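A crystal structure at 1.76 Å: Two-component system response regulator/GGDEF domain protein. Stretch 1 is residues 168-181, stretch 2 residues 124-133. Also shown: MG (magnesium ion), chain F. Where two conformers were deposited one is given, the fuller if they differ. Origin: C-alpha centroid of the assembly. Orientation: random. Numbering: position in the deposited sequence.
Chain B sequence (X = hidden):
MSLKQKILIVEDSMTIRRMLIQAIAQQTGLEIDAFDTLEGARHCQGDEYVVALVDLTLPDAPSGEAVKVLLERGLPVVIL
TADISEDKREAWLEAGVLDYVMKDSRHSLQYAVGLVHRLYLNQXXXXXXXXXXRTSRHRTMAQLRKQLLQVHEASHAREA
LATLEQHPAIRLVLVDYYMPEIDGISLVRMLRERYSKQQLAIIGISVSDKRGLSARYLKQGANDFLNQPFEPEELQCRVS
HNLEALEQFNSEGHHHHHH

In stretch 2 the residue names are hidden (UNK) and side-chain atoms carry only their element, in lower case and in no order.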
# COMPACT_ATOMS: atom_id res chain seq x y z
N PRO B 168 -3.02 -8.19 23.33
CA PRO B 168 -1.93 -8.65 22.48
C PRO B 168 -2.34 -9.17 21.10
O PRO B 168 -1.46 -9.40 20.28
CB PRO B 168 -1.29 -9.79 23.29
CG PRO B 168 -2.32 -10.19 24.31
CD PRO B 168 -3.08 -8.93 24.61
N ALA B 169 -3.63 -9.34 20.84
CA ALA B 169 -4.05 -9.78 19.53
C ALA B 169 -4.07 -8.62 18.53
O ALA B 169 -4.21 -8.89 17.32
CB ALA B 169 -5.42 -10.43 19.58
N ILE B 170 -3.98 -7.38 19.00
CA ILE B 170 -3.99 -6.19 18.09
C ILE B 170 -2.86 -6.42 17.08
O ILE B 170 -1.73 -6.68 17.49
CB ILE B 170 -3.82 -4.86 18.84
CG1 ILE B 170 -5.10 -4.52 19.62
CG2 ILE B 170 -3.46 -3.72 17.87
CD1 ILE B 170 -4.94 -3.40 20.69
N ARG B 171 -3.16 -6.36 15.77
CA ARG B 171 -2.12 -6.64 14.77
C ARG B 171 -1.77 -5.43 13.91
O ARG B 171 -0.84 -5.49 13.10
CB ARG B 171 -2.55 -7.81 13.89
CG ARG B 171 -3.68 -7.49 12.91
CD ARG B 171 -3.95 -8.72 12.06
NE ARG B 171 -4.49 -9.79 12.91
CZ ARG B 171 -4.72 -11.03 12.50
NH1 ARG B 171 -4.40 -11.38 11.25
NH2 ARG B 171 -5.22 -11.93 13.36
N LEU B 172 -2.55 -4.36 14.04
CA LEU B 172 -2.32 -3.20 13.17
C LEU B 172 -2.60 -1.95 13.99
O LEU B 172 -3.59 -1.87 14.70
CB LEU B 172 -3.21 -3.28 11.93
CG LEU B 172 -3.34 -1.97 11.11
CD1 LEU B 172 -2.04 -1.77 10.44
CD2 LEU B 172 -4.46 -2.02 10.08
N VAL B 173 -1.67 -1.00 13.92
CA VAL B 173 -1.77 0.27 14.62
C VAL B 173 -1.69 1.38 13.59
O VAL B 173 -0.82 1.36 12.71
CB VAL B 173 -0.62 0.49 15.63
CG1 VAL B 173 -0.89 1.80 16.40
CG2 VAL B 173 -0.47 -0.67 16.60
N LEU B 174 -2.62 2.35 13.69
CA LEU B 174 -2.57 3.58 12.91
C LEU B 174 -2.18 4.71 13.84
O LEU B 174 -2.81 4.92 14.87
CB LEU B 174 -3.93 3.87 12.26
CG LEU B 174 -4.51 2.81 11.29
CD1 LEU B 174 -5.21 1.66 12.02
CD2 LEU B 174 -5.53 3.50 10.43
N VAL B 175 -1.13 5.44 13.48
CA VAL B 175 -0.44 6.37 14.41
C VAL B 175 -0.39 7.79 13.87
O VAL B 175 0.22 8.06 12.86
CB VAL B 175 1.02 5.89 14.67
CG1 VAL B 175 1.70 6.83 15.66
CG2 VAL B 175 1.01 4.49 15.25
N ASP B 176 -1.02 8.70 14.61
CA ASP B 176 -0.94 10.13 14.38
C ASP B 176 0.44 10.65 14.75
O ASP B 176 0.95 10.35 15.84
CB ASP B 176 -2.00 10.80 15.27
CG ASP B 176 -2.02 12.32 15.16
OD1 ASP B 176 -1.73 12.87 14.07
OD2 ASP B 176 -2.33 12.96 16.19
N TYR B 177 1.03 11.46 13.88
CA TYR B 177 2.31 12.02 14.23
C TYR B 177 2.22 13.07 15.35
O TYR B 177 2.93 12.97 16.35
CB TYR B 177 3.05 12.58 13.01
CG TYR B 177 4.24 13.41 13.44
CD1 TYR B 177 5.42 12.80 13.82
CD2 TYR B 177 4.14 14.80 13.53
CE1 TYR B 177 6.51 13.56 14.24
CE2 TYR B 177 5.23 15.56 13.95
CZ TYR B 177 6.40 14.94 14.30
OH TYR B 177 7.48 15.70 14.71
N TYR B 178 1.36 14.08 15.20
CA TYR B 178 1.46 15.22 16.10
C TYR B 178 0.64 15.01 17.35
O TYR B 178 -0.59 15.10 17.33
CB TYR B 178 1.13 16.54 15.38
CG TYR B 178 1.43 17.76 16.19
CD1 TYR B 178 2.63 17.88 16.91
CD2 TYR B 178 0.52 18.81 16.27
CE1 TYR B 178 2.91 19.01 17.67
CE2 TYR B 178 0.78 19.94 17.03
CZ TYR B 178 1.98 20.04 17.72
OH TYR B 178 2.23 21.17 18.48
N MSE B 179 1.33 14.67 18.43
CA MSE B 179 0.68 14.38 19.71
C MSE B 179 1.54 14.99 20.80
O MSE B 179 2.73 15.10 20.62
CB MSE B 179 0.59 12.86 19.95
CG MSE B 179 -0.35 12.15 18.94
SE MSE B 179 -0.80 10.32 19.36
CE MSE B 179 1.00 9.51 19.13
N PRO B 180 0.92 15.40 21.92
CA PRO B 180 1.77 15.95 22.98
C PRO B 180 2.65 14.88 23.67
O PRO B 180 2.28 13.68 23.70
CB PRO B 180 0.77 16.60 23.95
CG PRO B 180 -0.59 15.87 23.68
CD PRO B 180 -0.53 15.51 22.20
N GLU B 181 3.82 15.32 24.13
CA GLU B 181 4.78 14.55 24.95
C GLU B 181 5.60 13.51 24.18
O GLU B 181 6.83 13.54 24.19
CB GLU B 181 4.07 13.88 26.15
CG GLU B 181 5.07 13.54 27.26
CD GLU B 181 4.64 12.40 28.19
OE1 GLU B 181 3.49 11.89 28.10
OE2 GLU B 181 5.49 12.03 29.02
N UNK B 124 -12.53 -10.87 12.78
CA UNK B 124 -11.74 -11.42 13.88
C UNK B 124 -10.39 -10.73 14.05
O UNK B 124 -9.48 -11.27 14.71
o UNK B 124 -9.04 -15.29 12.96
c UNK B 124 -11.62 -12.94 13.78
c UNK B 124 -10.57 -13.45 12.87
n UNK B 124 -11.18 -15.69 13.59
c UNK B 124 -10.20 -14.89 13.15
N UNK B 125 -10.27 -9.55 13.46
CA UNK B 125 -9.00 -8.80 13.51
C UNK B 125 -9.14 -7.57 14.41
O UNK B 125 -10.11 -6.83 14.31
c UNK B 125 -8.55 -8.39 12.08
c UNK B 125 -7.88 -9.43 9.76
c UNK B 125 -7.35 -7.41 12.15
c UNK B 125 -8.22 -9.66 11.27
N UNK B 126 -8.19 -7.38 15.32
CA UNK B 126 -8.18 -6.20 16.21
C UNK B 126 -7.12 -5.20 15.76
O UNK B 126 -5.97 -5.57 15.44
c UNK B 126 -8.69 -8.03 19.63
o UNK B 126 -8.52 -7.12 20.47
c UNK B 126 -8.94 -7.62 18.18
c UNK B 126 -7.89 -6.63 17.67
o UNK B 126 -8.70 -9.25 19.91
N UNK B 127 -7.54 -3.94 15.68
CA UNK B 127 -6.67 -2.85 15.28
C UNK B 127 -6.73 -1.71 16.28
O UNK B 127 -7.67 -1.62 17.07
c UNK B 127 -7.05 -2.35 13.88
c UNK B 127 -8.42 -1.56 13.92
c UNK B 127 -7.08 -3.49 12.89
N UNK B 128 -5.73 -0.83 16.24
CA UNK B 128 -5.67 0.26 17.22
C UNK B 128 -5.48 1.58 16.51
O UNK B 128 -4.62 1.71 15.63
c UNK B 128 -5.28 1.53 20.11
c UNK B 128 -2.85 0.75 20.01
c UNK B 128 -4.49 0.02 18.18
c UNK B 128 -4.11 1.13 19.19
N UNK B 129 -6.32 2.57 16.85
CA UNK B 129 -6.16 3.93 16.32
C UNK B 129 -5.60 4.82 17.44
O UNK B 129 -6.17 4.85 18.52
c UNK B 129 -8.16 3.67 14.77
c UNK B 129 -7.53 4.55 15.84
c UNK B 129 -7.31 5.97 15.32
N UNK B 130 -4.46 5.47 17.17
CA UNK B 130 -3.79 6.40 18.11
C UNK B 130 -3.81 7.80 17.51
O UNK B 130 -3.20 8.08 16.46
c UNK B 130 -2.25 4.52 18.69
c UNK B 130 -1.77 6.81 19.54
c UNK B 130 -2.33 6.00 18.38
N UNK B 131 -4.49 8.70 18.20
CA UNK B 131 -4.76 10.03 17.68
C UNK B 131 -5.21 10.86 18.86
O UNK B 131 -6.09 10.44 19.59
c UNK B 131 -6.16 11.26 15.93
o UNK B 131 -5.77 12.34 16.43
c UNK B 131 -5.93 9.95 16.68
o UNK B 131 -6.75 11.22 14.83
N UNK B 132 -4.60 12.01 19.04
CA UNK B 132 -4.90 12.85 20.22
C UNK B 132 -6.14 13.75 20.05
O UNK B 132 -6.60 14.35 21.03
o UNK B 132 -3.09 14.20 18.38
c UNK B 132 -3.69 13.68 20.63
c UNK B 132 -3.25 14.62 19.55
o UNK B 132 -3.03 15.80 19.87
N UNK B 133 -6.65 13.84 18.84
CA UNK B 133 -7.91 14.56 18.61
C UNK B 133 -9.10 13.60 18.57
O UNK B 133 -9.18 12.74 17.69
o UNK B 133 -6.71 16.19 17.31
c UNK B 133 -7.84 15.34 17.31
MG MG F . -2.55 14.88 16.62
O HOH W 1 -7.17 -11.33 16.02
O HOH W 2 -6.07 -9.34 15.37
O HOH W 3 -4.57 14.70 16.04
O HOH W 4 -2.88 16.92 17.11
O HOH W 5 -2.13 15.37 14.61

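Position 124 carries three side-chain carbons in a row, the third bearing one oxygen and one nitrogen: an unbranched amide, Gln124. Its side chain stays clear of stretch 1, which suits a polar residue in an exposed place; its backbone O accepts a bond from water 1, which in turn accepts a weak one from Arg171 NH2.

Position 125 has four carbons, forked at the first, with one arm two carbons long, which defines Ile125. Its CG2 lies 3.6 Å from Arg171 CD, and CG1 lies over one face of the guanidinium. An aliphatic side chain suits this spot because the flat face of that group is poor at hydrogen bonding.

At position 126 three carbons end in two oxygens, the carboxylate of Glu126. OE2 comes within 3.5 Å of Ala169 CB, while OE1 is satisfied elsewhere in the structure; the place is partly exposed, so a charged end can find polar partners. The backbone does more: Arg171 N donates to Glu126 O (2.9 Å), and water 2 accepts from Glu126 N and Arg171 NE and donates to Ala169 O.

Position 127 shows one carbon carrying two more, hence Val127. Its CG1 packs 4.0 Å from Leu172 CB; the compact, beta-branched side chain fits a buried strand.

Position 128 has four carbons forked at the second, and is Leu128. Its CB meets Ile170 CG2 at 3.9 Å and its CD2 meets Val173 CG1 at 4.2 Å, so the longer side chain touches two apolar neighbours.

Position 129 again has one carbon bearing two, and its backbone CA lies 3.8 Å from Leu174 O: Val129. It shares a face with Val127, Leu172 and Leu174, and is buried, as an apolar residue should be.

Position 130 repeats that three-carbon fork and is Val130. It lies on the face of Leu128 and Val173, with CG2 3.8 Å from Val173 CG1 and CG1 3.6 Å from Met179 SE (a selenomethionine), a compact apolar side chain filling a buried place.

Position 131 has two carbons, the second with two oxygens: Asp131. Its CA-to-CB bond points away from stretch 1, yet OD1 accepts from the backbone N of position 133 (3.0 Å) and from water 3, a magnesium ligand. The acid thus supports the metal site through water.

Position 132 has the same short carboxylate, Asp132, now pointing toward stretch 1. Its OD1 binds the magnesium at 2.0 Å, a hard oxygen suited to a hard cation, and OD2 accepts from water 4.

Position 133 has one carbon and one oxygen, Ser133; OG lies 2.9 Å from the O of water 3, to which it is hydrogen-bonded, so a small hydroxyl suits this partly exposed place.

The contact joins two parallel strands. Leu128 N donates to Leu172 O (2.8 Å), Leu174 N to Leu128 O, Val130 N to Leu174 O and Asp176 N to Val130 O (each 2.9 Å), while apolar side chains pack on both faces. Beyond the strand of stretch 2, magnesium takes over: Asp132 OD1, Asp176 OD2 (2.0 Å from MG), Tyr178 O (2.1 Å from MG) and three waters complete six ligands. Asp132 OD1 and Asp176 OD2 can lie 2.6 Å apart because the cation offsets their charge.

Stretch 2 124-133: QIEVLVVDDS
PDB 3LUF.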